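PDB 3H3H: uncharacterized SnoaL-like protein from Burkholderia thailandensis E264, which is of unknown function but has a SnoaL-like domain of the NTF2 clan, whose cone-shaped fold commonly encloses a pocket for small molecules. Local coordinates for residues H32-E38 and R112-A116; F13-I18 and V89-Y93; W21-L26 and W65-L69; M39-M43 and A116-Y120. All coordinates share one frame. Where two conformers were deposited one is given. Residues are numbered along the deposited sequence.

Interaction 1: residues H32-E38 and R112-A116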
loop_
_atom_site.group_PDB
_atom_site.type_symbol
_atom_site.label_atom_id
_atom_site.label_comp_id
_atom_site.label_asym_id
_atom_site.label_seq_id
_atom_site.Cartn_x
_atom_site.Cartn_y
_atom_site.Cartn_z
ATOM N N HIS B 32 -18.037 -4.371 -1.199
ATOM C CA HIS B 32 -16.854 -4.718 -0.511
ATOM C C HIS B 32 -16.463 -3.678 0.543
ATOM O O HIS B 32 -15.501 -3.898 1.237
ATOM C CB HIS B 32 -15.700 -4.843 -1.489
ATOM C CG HIS B 32 -15.886 -6.012 -2.398
ATOM N ND1 HIS B 32 -15.773 -7.318 -1.949
ATOM C CD2 HIS B 32 -16.359 -6.081 -3.668
ATOM C CE1 HIS B 32 -16.075 -8.136 -2.946
ATOM N NE2 HIS B 32 -16.451 -7.416 -3.990
ATOM N N TYR B 33 -17.172 -2.560 0.556
ATOM C CA TYR B 33 -16.780 -1.397 1.376
ATOM C C TYR B 33 -17.751 -1.187 2.516
ATOM O O TYR B 33 -18.950 -1.407 2.377
ATOM C CB TYR B 33 -16.717 -0.147 0.495
ATOM C CG TYR B 33 -15.612 -0.161 -0.560
ATOM C CD1 TYR B 33 -15.766 -0.865 -1.765
ATOM C CD2 TYR B 33 -14.400 0.465 -0.351
ATOM C CE1 TYR B 33 -14.799 -0.900 -2.682
ATOM C CE2 TYR B 33 -13.413 0.453 -1.270
ATOM C CZ TYR B 33 -13.593 -0.237 -2.464
ATOM O OH TYR B 33 -12.671 -0.226 -3.485
ATOM N N ALA B 34 -17.202 -0.742 3.637
ATOM C CA ALA B 34 -17.956 -0.364 4.799
ATOM C C ALA B 34 -18.626 1.011 4.609
ATOM O O ALA B 34 -18.177 1.819 3.812
ATOM C CB ALA B 34 -17.031 -0.310 6.017
ATOM N N ASP B 35 -19.738 1.228 5.301
ATOM C CA ASP B 35 -20.318 2.549 5.323
ATOM C C ASP B 35 -19.268 3.538 5.823
ATOM O O ASP B 35 -18.518 3.265 6.768
ATOM C CB ASP B 35 -21.538 2.590 6.241
ATOM C CG ASP B 35 -22.707 1.757 5.700
ATOM O OD1 ASP B 35 -22.865 1.635 4.497
ATOM O OD2 ASP B 35 -23.493 1.262 6.522
ATOM N N GLY B 36 -19.240 4.701 5.181
ATOM C CA GLY B 36 -18.354 5.735 5.561
ATOM C C GLY B 36 -16.894 5.481 5.300
ATOM O O GLY B 36 -16.044 6.142 5.870
ATOM N N PHE B 37 -16.588 4.558 4.407
ATOM C CA PHE B 37 -15.175 4.306 4.099
ATOM C C PHE B 37 -14.459 5.523 3.550
ATOM O O PHE B 37 -15.041 6.385 2.842
ATOM C CB PHE B 37 -15.024 3.129 3.125
ATOM C CG PHE B 37 -15.306 3.450 1.697
ATOM C CD1 PHE B 37 -16.619 3.411 1.202
ATOM C CD2 PHE B 37 -14.284 3.671 0.808
ATOM C CE1 PHE B 37 -16.867 3.675 -0.122
ATOM C CE2 PHE B 37 -14.547 3.953 -0.514
ATOM C CZ PHE B 37 -15.835 3.928 -0.979
ATOM N N GLU B 38 -13.174 5.591 3.871
ATOM C CA GLU B 38 -12.339 6.680 3.431
ATOM C C GLU B 38 -11.612 6.250 2.194
ATOM O O GLU B 38 -11.054 5.151 2.160
ATOM C CB GLU B 38 -11.306 7.007 4.493
ATOM C CG GLU B 38 -11.854 7.542 5.775
ATOM C CD GLU B 38 -10.725 7.773 6.765
ATOM O OE1 GLU B 38 -9.980 8.745 6.564
ATOM O OE2 GLU B 38 -10.560 6.959 7.705
ATOM N N ARG B 112 -15.085 -5.674 5.688
ATOM C CA ARG B 112 -15.247 -4.772 4.587
ATOM C C ARG B 112 -14.222 -3.654 4.704
ATOM O O ARG B 112 -13.613 -3.444 5.756
ATOM C CB ARG B 112 -16.660 -4.237 4.517
ATOM C CG ARG B 112 -17.639 -5.336 4.347
ATOM C CD ARG B 112 -18.832 -4.906 3.629
ATOM N NE ARG B 112 -19.629 -3.956 4.359
ATOM C CZ ARG B 112 -20.745 -3.434 3.856
ATOM N NH1 ARG B 112 -21.433 -2.579 4.580
ATOM N NH2 ARG B 112 -21.166 -3.766 2.618
ATOM N N VAL B 113 -14.001 -2.975 3.587
ATOM C CA VAL B 113 -12.971 -1.968 3.476
ATOM C C VAL B 113 -13.427 -0.681 4.151
ATOM O O VAL B 113 -14.480 -0.109 3.800
ATOM C CB VAL B 113 -12.622 -1.678 2.034
ATOM C CG1 VAL B 113 -11.534 -0.526 1.951
ATOM C CG2 VAL B 113 -12.104 -2.912 1.335
ATOM N N VAL B 114 -12.651 -0.251 5.134
ATOM C CA VAL B 114 -12.956 0.979 5.858
ATOM C C VAL B 114 -12.111 2.135 5.350
ATOM O O VAL B 114 -12.442 3.293 5.589
ATOM C CB VAL B 114 -12.779 0.787 7.369
ATOM C CG1 VAL B 114 -13.791 -0.221 7.879
ATOM C CG2 VAL B 114 -11.331 0.440 7.794
ATOM N N LYS B 115 -10.977 1.817 4.699
ATOM C CA LYS B 115 -10.067 2.835 4.213
ATOM C C LYS B 115 -9.293 2.264 3.011
ATOM O O LYS B 115 -8.755 1.172 3.105
ATOM C CB LYS B 115 -9.072 3.300 5.274
ATOM C CG LYS B 115 -8.194 4.432 4.834
ATOM C CD LYS B 115 -7.361 4.938 6.019
ATOM C CE LYS B 115 -6.571 6.194 5.705
ATOM N NZ LYS B 115 -6.397 7.073 6.908
ATOM N N ALA B 116 -9.211 3.008 1.937
ATOM C CA ALA B 116 -8.442 2.580 0.762
ATOM C C ALA B 116 -7.634 3.744 0.285
ATOM O O ALA B 116 -8.079 4.876 0.390
ATOM C CB ALA B 116 -9.330 2.016 -0.363
HETATM O O HOH W 1 -23.124 -0.611 3.169
HETATM O O HOH W 2 -20.722 -0.876 7.006
HETATM O O HOH W 3 -11.641 4.566 7.865
#

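Interaction 2: residues F13-I18 and V89-Y93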
loop_
_atom_site.group_PDB
_atom_site.type_symbol
_atom_site.label_atom_id
_atom_site.label_comp_id
_atom_site.label_asym_id
_atom_site.label_seq_id
_atom_site.Cartn_x
_atom_site.Cartn_y
_atom_site.Cartn_z
ATOM N N PHE B 13 -10.690 -11.655 -2.084
ATOM C CA PHE B 13 -11.049 -10.258 -2.136
ATOM C C PHE B 13 -10.537 -9.663 -3.452
ATOM O O PHE B 13 -11.218 -8.912 -4.150
ATOM C CB PHE B 13 -10.467 -9.467 -0.952
ATOM C CG PHE B 13 -10.616 -7.981 -1.097
ATOM C CD1 PHE B 13 -11.821 -7.370 -0.865
ATOM C CD2 PHE B 13 -9.546 -7.205 -1.475
ATOM C CE1 PHE B 13 -11.974 -6.011 -1.074
ATOM C CE2 PHE B 13 -9.698 -5.800 -1.656
ATOM C CZ PHE B 13 -10.882 -5.238 -1.468
ATOM N N SER B 14 -9.274 -9.889 -3.754
ATOM C CA SER B 14 -8.685 -9.329 -4.970
ATOM C C SER B 14 -9.434 -9.780 -6.245
ATOM O O SER B 14 -9.717 -8.992 -7.120
ATOM C CB SER B 14 -7.212 -9.712 -5.035
ATOM O OG SER B 14 -6.519 -9.206 -3.926
ATOM N N ARG B 15 -9.733 -11.062 -6.344
ATOM C CA ARG B 15 -10.427 -11.578 -7.513
ATOM C C ARG B 15 -11.837 -10.996 -7.627
ATOM O O ARG B 15 -12.281 -10.675 -8.726
ATOM C CB ARG B 15 -10.457 -13.117 -7.488
ATOM C CG ARG B 15 -11.208 -13.762 -8.647
ATOM C CD ARG B 15 -10.337 -14.235 -9.822
ATOM N NE ARG B 15 -11.122 -15.119 -10.664
ATOM C CZ ARG B 15 -11.092 -16.448 -10.585
ATOM N NH1 ARG B 15 -11.862 -17.180 -11.377
ATOM N NH2 ARG B 15 -10.285 -17.044 -9.718
ATOM N N GLU B 16 -12.541 -10.829 -6.510
ATOM C CA GLU B 16 -13.882 -10.262 -6.571
ATOM C C GLU B 16 -13.795 -8.790 -6.898
ATOM O O GLU B 16 -14.579 -8.326 -7.698
ATOM C CB GLU B 16 -14.662 -10.474 -5.272
ATOM C CG GLU B 16 -14.880 -11.902 -4.982
ATOM C CD GLU B 16 -15.611 -12.158 -3.659
ATOM O OE1 GLU B 16 -15.794 -11.252 -2.835
ATOM O OE2 GLU B 16 -15.957 -13.311 -3.410
ATOM N N TRP B 17 -12.839 -8.061 -6.305
ATOM C CA TRP B 17 -12.751 -6.622 -6.506
ATOM C C TRP B 17 -12.375 -6.328 -7.946
ATOM O O TRP B 17 -12.991 -5.480 -8.592
ATOM C CB TRP B 17 -11.678 -6.010 -5.565
ATOM C CG TRP B 17 -11.624 -4.565 -5.578
ATOM C CD1 TRP B 17 -12.338 -3.688 -4.795
ATOM C CD2 TRP B 17 -10.692 -3.784 -6.302
ATOM N NE1 TRP B 17 -11.979 -2.396 -5.099
ATOM C CE2 TRP B 17 -10.912 -2.429 -5.955
ATOM C CE3 TRP B 17 -9.704 -4.090 -7.235
ATOM C CZ2 TRP B 17 -10.196 -1.384 -6.537
ATOM C CZ3 TRP B 17 -8.952 -3.039 -7.769
ATOM C CH2 TRP B 17 -9.217 -1.715 -7.443
ATOM N N ILE B 18 -11.369 -7.023 -8.481
ATOM C CA ILE B 18 -10.982 -6.857 -9.885
ATOM C C ILE B 18 -12.160 -7.212 -10.813
ATOM O O ILE B 18 -12.481 -6.476 -11.738
ATOM C CB ILE B 18 -9.779 -7.724 -10.221
ATOM C CG1 ILE B 18 -8.533 -7.212 -9.522
ATOM C CG2 ILE B 18 -9.533 -7.822 -11.764
ATOM C CD1 ILE B 18 -7.949 -5.941 -10.095
ATOM N N VAL B 89 -4.834 -5.317 2.659
ATOM C CA VAL B 89 -4.474 -6.045 1.453
ATOM C C VAL B 89 -4.019 -4.990 0.469
ATOM O O VAL B 89 -4.610 -3.919 0.381
ATOM C CB VAL B 89 -5.675 -6.826 0.909
ATOM C CG1 VAL B 89 -5.425 -7.407 -0.452
ATOM C CG2 VAL B 89 -6.012 -7.985 1.891
ATOM N N ALA B 90 -2.987 -5.290 -0.289
ATOM C CA ALA B 90 -2.520 -4.386 -1.342
ATOM C C ALA B 90 -2.717 -5.081 -2.642
ATOM O O ALA B 90 -2.232 -6.209 -2.813
ATOM C CB ALA B 90 -1.018 -4.075 -1.182
ATOM N N ILE B 91 -3.478 -4.463 -3.534
ATOM C CA ILE B 91 -3.698 -5.008 -4.856
ATOM C C ILE B 91 -2.877 -4.199 -5.833
ATOM O O ILE B 91 -3.075 -3.011 -5.963
ATOM C CB ILE B 91 -5.176 -4.984 -5.279
ATOM C CG1 ILE B 91 -6.049 -5.763 -4.256
ATOM C CG2 ILE B 91 -5.356 -5.606 -6.725
ATOM C CD1 ILE B 91 -7.571 -5.821 -4.673
ATOM N N HIS B 92 -2.013 -4.889 -6.576
ATOM C CA HIS B 92 -1.163 -4.272 -7.581
ATOM C C HIS B 92 -1.810 -4.670 -8.886
ATOM O O HIS B 92 -2.058 -5.850 -9.148
ATOM C CB HIS B 92 0.258 -4.800 -7.392
ATOM C CG HIS B 92 1.247 -4.297 -8.380
ATOM N ND1 HIS B 92 1.316 -2.974 -8.761
ATOM C CD2 HIS B 92 2.226 -4.946 -9.050
ATOM C CE1 HIS B 92 2.298 -2.834 -9.640
ATOM N NE2 HIS B 92 2.889 -4.004 -9.807
ATOM N N TYR B 93 -2.087 -3.675 -9.708
ATOM C CA TYR B 93 -2.789 -3.935 -10.946
ATOM C C TYR B 93 -2.473 -2.880 -11.959
ATOM O O TYR B 93 -1.818 -1.877 -11.655
ATOM C CB TYR B 93 -4.294 -3.979 -10.678
ATOM C CG TYR B 93 -4.936 -2.683 -10.237
ATOM C CD1 TYR B 93 -4.978 -2.313 -8.915
ATOM C CD2 TYR B 93 -5.613 -1.854 -11.147
ATOM C CE1 TYR B 93 -5.622 -1.173 -8.536
ATOM C CE2 TYR B 93 -6.248 -0.724 -10.756
ATOM C CZ TYR B 93 -6.281 -0.384 -9.449
ATOM O OH TYR B 93 -6.943 0.776 -9.060
#

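Interaction 3: residues W21-L26 and W65-L69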
loop_
_atom_site.group_PDB
_atom_site.type_symbol
_atom_site.label_atom_id
_atom_site.label_comp_id
_atom_site.label_asym_id
_atom_site.label_seq_id
_atom_site.Cartn_x
_atom_site.Cartn_y
_atom_site.Cartn_z
ATOM N N TRP B 21 -14.982 -4.451 -10.766
ATOM C CA TRP B 21 -14.593 -3.341 -11.600
ATOM C C TRP B 21 -14.706 -3.683 -13.079
ATOM O O TRP B 21 -15.291 -2.936 -13.865
ATOM C CB TRP B 21 -13.172 -2.875 -11.248
ATOM C CG TRP B 21 -13.233 -1.948 -10.044
ATOM C CD1 TRP B 21 -12.986 -2.267 -8.749
ATOM C CD2 TRP B 21 -13.599 -0.571 -10.067
ATOM N NE1 TRP B 21 -13.161 -1.175 -7.964
ATOM C CE2 TRP B 21 -13.528 -0.118 -8.747
ATOM C CE3 TRP B 21 -13.964 0.332 -11.074
ATOM C CZ2 TRP B 21 -13.856 1.166 -8.393
ATOM C CZ3 TRP B 21 -14.264 1.635 -10.704
ATOM C CH2 TRP B 21 -14.181 2.032 -9.376
ATOM N N ASN B 22 -14.212 -4.866 -13.454
ATOM C CA ASN B 22 -14.189 -5.268 -14.853
ATOM C C ASN B 22 -15.583 -5.494 -15.415
ATOM O O ASN B 22 -15.818 -5.365 -16.643
ATOM C CB ASN B 22 -13.262 -6.474 -15.049
ATOM C CG ASN B 22 -11.801 -6.059 -14.955
ATOM O OD1 ASN B 22 -11.537 -4.870 -15.014
ATOM N ND2 ASN B 22 -10.863 -7.000 -14.815
ATOM N N ALA B 23 -16.493 -5.889 -14.519
ATOM C CA ALA B 23 -17.904 -6.069 -14.825
ATOM C C ALA B 23 -18.641 -4.737 -14.820
ATOM O O ALA B 23 -19.812 -4.675 -15.205
ATOM C CB ALA B 23 -18.517 -6.994 -13.839
ATOM N N HIS B 24 -17.951 -3.671 -14.410
ATOM C CA HIS B 24 -18.565 -2.332 -14.335
ATOM C C HIS B 24 -19.866 -2.328 -13.506
ATOM O O HIS B 24 -20.913 -1.727 -13.895
ATOM C CB HIS B 24 -18.828 -1.795 -15.726
ATOM C CG HIS B 24 -17.663 -1.879 -16.652
ATOM N ND1 HIS B 24 -17.813 -2.250 -17.968
ATOM C CD2 HIS B 24 -16.334 -1.675 -16.467
ATOM C CE1 HIS B 24 -16.628 -2.272 -18.554
ATOM N NE2 HIS B 24 -15.722 -1.893 -17.675
ATOM N N ASP B 25 -19.797 -3.060 -12.387
ATOM C CA ASP B 25 -20.928 -3.368 -11.555
ATOM C C ASP B 25 -20.684 -2.625 -10.251
ATOM O O ASP B 25 -20.039 -3.109 -9.343
ATOM C CB ASP B 25 -21.014 -4.864 -11.315
ATOM C CG ASP B 25 -22.252 -5.292 -10.587
ATOM O OD1 ASP B 25 -22.848 -4.473 -9.869
ATOM O OD2 ASP B 25 -22.547 -6.491 -10.663
ATOM N N LEU B 26 -21.183 -1.410 -10.194
ATOM C CA LEU B 26 -20.927 -0.576 -9.060
ATOM C C LEU B 26 -21.511 -1.162 -7.763
ATOM O O LEU B 26 -20.932 -1.045 -6.690
ATOM C CB LEU B 26 -21.339 0.862 -9.312
ATOM C CG LEU B 26 -20.971 1.839 -8.206
ATOM C CD1 LEU B 26 -19.445 1.837 -7.888
ATOM C CD2 LEU B 26 -21.373 3.246 -8.623
ATOM N N TRP B 65 -17.150 7.046 -8.789
ATOM C CA TRP B 65 -16.979 5.775 -9.475
ATOM C C TRP B 65 -18.046 5.519 -10.539
ATOM O O TRP B 65 -17.737 4.922 -11.604
ATOM C CB TRP B 65 -16.918 4.639 -8.459
ATOM C CG TRP B 65 -15.721 4.741 -7.549
ATOM C CD1 TRP B 65 -14.708 5.647 -7.650
ATOM C CD2 TRP B 65 -15.453 3.934 -6.408
ATOM N NE1 TRP B 65 -13.810 5.449 -6.654
ATOM C CE2 TRP B 65 -14.225 4.376 -5.888
ATOM C CE3 TRP B 65 -16.115 2.848 -5.800
ATOM C CZ2 TRP B 65 -13.670 3.835 -4.762
ATOM C CZ3 TRP B 65 -15.564 2.278 -4.689
ATOM C CH2 TRP B 65 -14.337 2.775 -4.177
ATOM N N ARG B 66 -19.292 5.903 -10.241
ATOM C CA ARG B 66 -20.389 5.799 -11.156
ATOM C C ARG B 66 -20.044 6.562 -12.423
ATOM O O ARG B 66 -20.224 6.031 -13.530
ATOM C CB ARG B 66 -21.698 6.278 -10.519
ATOM C CG ARG B 66 -22.966 6.133 -11.375
ATOM C CD ARG B 66 -24.238 6.552 -10.604
ATOM N NE ARG B 66 -24.350 5.778 -9.387
ATOM C CZ ARG B 66 -24.114 6.219 -8.154
ATOM N NH1 ARG B 66 -23.824 7.491 -7.900
ATOM N NH2 ARG B 66 -24.165 5.363 -7.163
ATOM N N GLU B 67 -19.525 7.782 -12.267
ATOM C CA GLU B 67 -19.171 8.561 -13.427
ATOM C C GLU B 67 -17.955 8.018 -14.162
ATOM O O GLU B 67 -17.930 8.048 -15.408
ATOM C CB GLU B 67 -18.978 10.015 -13.045
ATOM C CG GLU B 67 -18.786 10.957 -14.219
ATOM C CD GLU B 67 -19.954 11.011 -15.217
ATOM O OE1 GLU B 67 -21.090 10.568 -14.913
ATOM O OE2 GLU B 67 -19.740 11.508 -16.326
ATOM N N ALA B 68 -16.984 7.466 -13.412
ATOM C CA ALA B 68 -15.841 6.786 -14.037
ATOM C C ALA B 68 -16.309 5.698 -14.960
ATOM O O ALA B 68 -15.800 5.590 -16.082
ATOM C CB ALA B 68 -14.935 6.166 -13.026
ATOM N N LEU B 69 -17.266 4.874 -14.510
ATOM C CA LEU B 69 -17.746 3.766 -15.327
ATOM C C LEU B 69 -18.520 4.240 -16.533
ATOM O O LEU B 69 -18.524 3.621 -17.607
ATOM C CB LEU B 69 -18.600 2.849 -14.506
ATOM C CG LEU B 69 -17.860 2.115 -13.394
ATOM C CD1 LEU B 69 -18.848 1.332 -12.588
ATOM C CD2 LEU B 69 -16.764 1.197 -13.999
#

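Interaction 4: residues M39-M43 and A116-Y120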
loop_
_atom_site.group_PDB
_atom_site.type_symbol
_atom_site.label_atom_id
_atom_site.label_comp_id
_atom_site.label_asym_id
_atom_site.label_seq_id
_atom_site.Cartn_x
_atom_site.Cartn_y
_atom_site.Cartn_z
HETATM N N MSE B 39 -11.561 7.153 1.217
HETATM C CA MSE B 39 -10.872 6.928 -0.068
HETATM C C MSE B 39 -9.854 8.022 -0.286
HETATM O O MSE B 39 -10.170 9.215 -0.114
HETATM C CB MSE B 39 -11.846 6.860 -1.262
HETATM C CG MSE B 39 -11.194 6.529 -2.642
HETATM SE SE MSE B 39 -10.470 4.749 -2.596
HETATM C CE MSE B 39 -8.980 5.001 -3.809
ATOM N N SER B 40 -8.589 7.643 -0.461
ATOM C CA SER B 40 -7.521 8.557 -0.825
ATOM C C SER B 40 -6.998 8.233 -2.187
ATOM O O SER B 40 -6.707 7.085 -2.466
ATOM C CB SER B 40 -6.403 8.416 0.176
ATOM O OG SER B 40 -5.257 9.047 -0.270
ATOM N N SER B 41 -6.926 9.222 -3.061
ATOM C CA SER B 41 -6.331 8.969 -4.365
ATOM C C SER B 41 -5.764 10.240 -4.991
ATOM O O SER B 41 -6.378 11.303 -4.890
ATOM C CB SER B 41 -7.377 8.459 -5.335
ATOM O OG SER B 41 -6.824 8.248 -6.621
ATOM N N PRO B 42 -4.650 10.125 -5.706
ATOM C CA PRO B 42 -4.191 11.281 -6.489
ATOM C C PRO B 42 -5.271 11.760 -7.466
ATOM O O PRO B 42 -5.311 12.955 -7.827
ATOM C CB PRO B 42 -2.991 10.717 -7.246
ATOM C CG PRO B 42 -2.489 9.657 -6.272
ATOM C CD PRO B 42 -3.696 9.012 -5.763
HETATM N N MSE B 43 -6.145 10.859 -7.900
HETATM C CA MSE B 43 -7.212 11.237 -8.838
HETATM C C MSE B 43 -8.275 12.123 -8.169
HETATM O O MSE B 43 -8.985 12.902 -8.850
HETATM C CB MSE B 43 -7.861 9.993 -9.436
HETATM C CG MSE B 43 -6.919 9.087 -10.221
HETATM SE SE MSE B 43 -8.029 7.678 -11.030
HETATM C CE MSE B 43 -6.816 6.895 -12.255
ATOM N N ALA B 116 -9.211 3.008 1.937
ATOM C CA ALA B 116 -8.442 2.580 0.762
ATOM C C ALA B 116 -7.634 3.744 0.285
ATOM O O ALA B 116 -8.079 4.876 0.390
ATOM C CB ALA B 116 -9.330 2.016 -0.363
ATOM N N LEU B 117 -6.404 3.447 -0.179
ATOM C CA LEU B 117 -5.475 4.493 -0.666
ATOM C C LEU B 117 -4.920 3.994 -1.995
ATOM O O LEU B 117 -4.394 2.899 -2.082
ATOM C CB LEU B 117 -4.303 4.662 0.281
ATOM C CG LEU B 117 -4.574 4.937 1.731
ATOM C CD1 LEU B 117 -4.954 3.622 2.469
ATOM C CD2 LEU B 117 -3.285 5.563 2.313
ATOM N N ALA B 118 -5.033 4.830 -3.025
ATOM C CA ALA B 118 -4.582 4.518 -4.347
ATOM C C ALA B 118 -3.172 5.107 -4.558
ATOM O O ALA B 118 -2.849 6.203 -4.058
ATOM C CB ALA B 118 -5.548 5.070 -5.356
ATOM N N HIS B 119 -2.372 4.414 -5.363
ATOM C CA HIS B 119 -1.041 4.832 -5.721
ATOM C C HIS B 119 -0.862 4.487 -7.166
ATOM O O HIS B 119 -1.341 3.439 -7.624
ATOM C CB HIS B 119 0.031 4.063 -4.961
ATOM C CG HIS B 119 -0.089 4.120 -3.476
ATOM N ND1 HIS B 119 -1.033 3.392 -2.777
ATOM C CD2 HIS B 119 0.668 4.766 -2.551
ATOM C CE1 HIS B 119 -0.922 3.700 -1.485
ATOM N NE2 HIS B 119 0.141 4.484 -1.319
ATOM N N TYR B 120 -0.162 5.350 -7.907
ATOM C CA TYR B 120 0.078 5.109 -9.333
ATOM C C TYR B 120 1.469 5.439 -9.790
ATOM O O TYR B 120 2.194 6.204 -9.143
ATOM C CB TYR B 120 -0.871 6.034 -10.124
ATOM C CG TYR B 120 -2.305 5.742 -9.906
ATOM C CD1 TYR B 120 -2.887 4.646 -10.541
ATOM C CD2 TYR B 120 -3.101 6.505 -9.073
ATOM C CE1 TYR B 120 -4.152 4.337 -10.357
ATOM C CE2 TYR B 120 -4.428 6.175 -8.888
ATOM C CZ TYR B 120 -4.927 5.111 -9.545
ATOM O OH TYR B 120 -6.220 4.771 -9.367
HETATM O O HOH W 4 -3.292 7.903 -2.041
#

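Interaction 1: residues H32-E38 and R112-A116
The ring of Tyr33 lies against Val113, with Tyr33 CD2 3.7 Å from Val113 CB, and its edge reaches Ala116, where Tyr33 CE2 is 4.5 Å from Ala116 CB. Phe105 of strand 100-107 packs against all three side chains; the Tyr33 hydroxyl hydrogen-bonds to Trp17 NE1 of helix 7-22. The backbones pair in parallel: Val113 N donates to His32 O (2.9 Å) and Ala34 N to Val113 O (2.8 Å). A type II turn from Ala34 to Phe37, with Gly36 at positive phi, then redirects residues 32-38, while the corner at Val114 redirects residues 112-116. Opposite His106 the chain carries two residues, Val114 and Lys115, a classic beta bulge in the long last strand of this NTF2-like sheet. Past the corner parallel pairing resumes, with Glu38 N to Val114 O at 3.0 Å and Ala116 N to Glu38 O at 2.8 Å. Ala34 CB packs on Val114 CG1 at 3.7 Å. The guanidinium of Arg112 lays one face over Tyr33 O, with Arg112 CZ 3.1 Å from it, but at angles too poor for hydrogen bonds; Arg112 NH2 hydrogen-bonds instead to Ser31 O. One water joins Asp35 OD1 to Arg112 NH1, and another joins Asp35 N to the same nitrogen. At the far end Glu38 OE1 and Lys115 NZ form a long salt bridge of 4.0 Å, and a third water links Glu38 OE2 with Val114 O.

Interaction 2: residues F13-I18 and V89-Y93
Helix 13-18 crosses strand 89-93 at -50°, the segment axes approaching to 9.8 Å, and no hydrogen bond joins them. This is helix-on-sheet packing of the NTF2-like fold, in which helix 7-22 covers the concave face of the curved sheet. Val89, Ile91 and Tyr93 point toward the helix, whereas Ala90 and His92 point away, to a face that meets the second subunit. Ile91 is central: its CD1 lies 3.7 Å from Phe13 CE2 and 3.8 Å from Trp17 CE3, and Ser14 OG sits 3.5 Å from Ile91 CG1 while hydrogen-bonding to Thr82 OG1. Val89 CG1 flanks it, 4.3 Å from Phe13 CD2. Toward the C-terminal end of the helix segment, Ile18 CD1 packs 4.2 Å from Tyr93 CB. The six-membered ring of Trp17 turns its edge to the face of Tyr93 in an offset edge-to-face pair, centroids 5.4 Å apart and planes at 65°, with Trp17 CH2 3.8 Å from Tyr93 CE1.

Interaction 3: residues W21-L26 and W65-L69
Trp65 opens the helical segment by offering a face of its indole to the edge of Trp21: Trp21 CH2 stands 3.6 Å from Trp65 CG, and the planes meet at 67° in an edge-to-face pair, with centroids 5.1 Å apart from the six-membered ring of Trp21 to the five-membered ring of Trp65. Trp65 CB also touches Leu26 CD1 at 3.8 Å. Arg66 follows, its CB 3.6 Å from Leu26 CD2. One turn on from Trp65, Leu69 fills the space between the elements, its CD1 4.1 Å from Leu26 CB and its CD2 4.1 Å from Trp21 CE3 and 3.8 Å from His24 CD2. What it meets is the junction between helices 7-22 and 26-30. A Schellman motif with His24 at positive phi ends the first helix, and Asp25 is the N-cap of the second, its OD1 accepting from Ala28 N. Trp21, His24 and Leu26, before, within and after this link, pack on helix 58-71 of this NTF2-like domain through apolar contacts, with no hydrogen bond between the segments. The Trp65 side chain also meets Tyr33 edge-to-face and comes within about 3 Å, nearest atoms, of an unidentified bound ligand, while His24 NE2 hydrogen-bonds to Leu75 O.

Interaction 4: residues M39-M43 and A116-Y120
Selenomethionine Met39 supplies the apolar centre, its SE 3.7 Å from Ala116 CB and its CE 3.8 Å from Ala118 CB, on the sheet face covered by Val61 and Trp65 of helix 58-71. Alongside, strand 37-40 runs parallel to the last strand of the NTF2-like sheet: Ser40 N donates to Ala116 O and Ala118 N to Ser40 O, both at 2.9 Å. CA-H...O contacts accompany them, Met39 CA lying 3.5 Å from Ala116 O and Leu117 CA 3.4 Å from Ser40 O. The pairing then gives way to helix 42-48. Ser41 is its N-cap, with OG accepting from Met43 N at 3.0 Å, and Pro42 CD rests 3.4 Å from Ala118 O and 4.2 Å from the edge of Tyr120 at CD2. Beyond it, selenomethionine Met43 makes an oblique Met-aromatic contact, SE 5.1 Å from the Tyr120 ring centroid, with Met43 CE 3.8 Å from Tyr120 CZ. On the opposite face from Met39, a water joins Ser40 OG to Ala118 O, and Ser40 and Leu117 pack against the second subunit. Both Tyr120 OH and Ser41 OG hydrogen-bond to an unidentified ligand, probably from the crystallisation liquor. Two hydroxyls near the apolar Met39 and Ala118 are consistent with a pocket that could hold a partly polar small molecule, as in other NTF2-like proteins.

From the N terminus, helix 7-22 enters first through 13-18, whose loop closes only at strand 89-93 in interaction 2. Interaction 3 is nested within that loop: 21-26 meets 65-69 and joins the end of the first helix and the turn after it to helix 58-71. Residues 32-38 and 39-43 pair with the last strand, closing the long loops of interactions 1 and 4 on adjoining parts of it, with Ala116 shared. Both cross interactions 2 and 3. The crossings are bridged by contacts such as Tyr33 OH to Trp17 NE1 at 2.8 Å and Trp65 CZ2 to Met39 SE at 4.0 Å, tying the helical layer to the sheet.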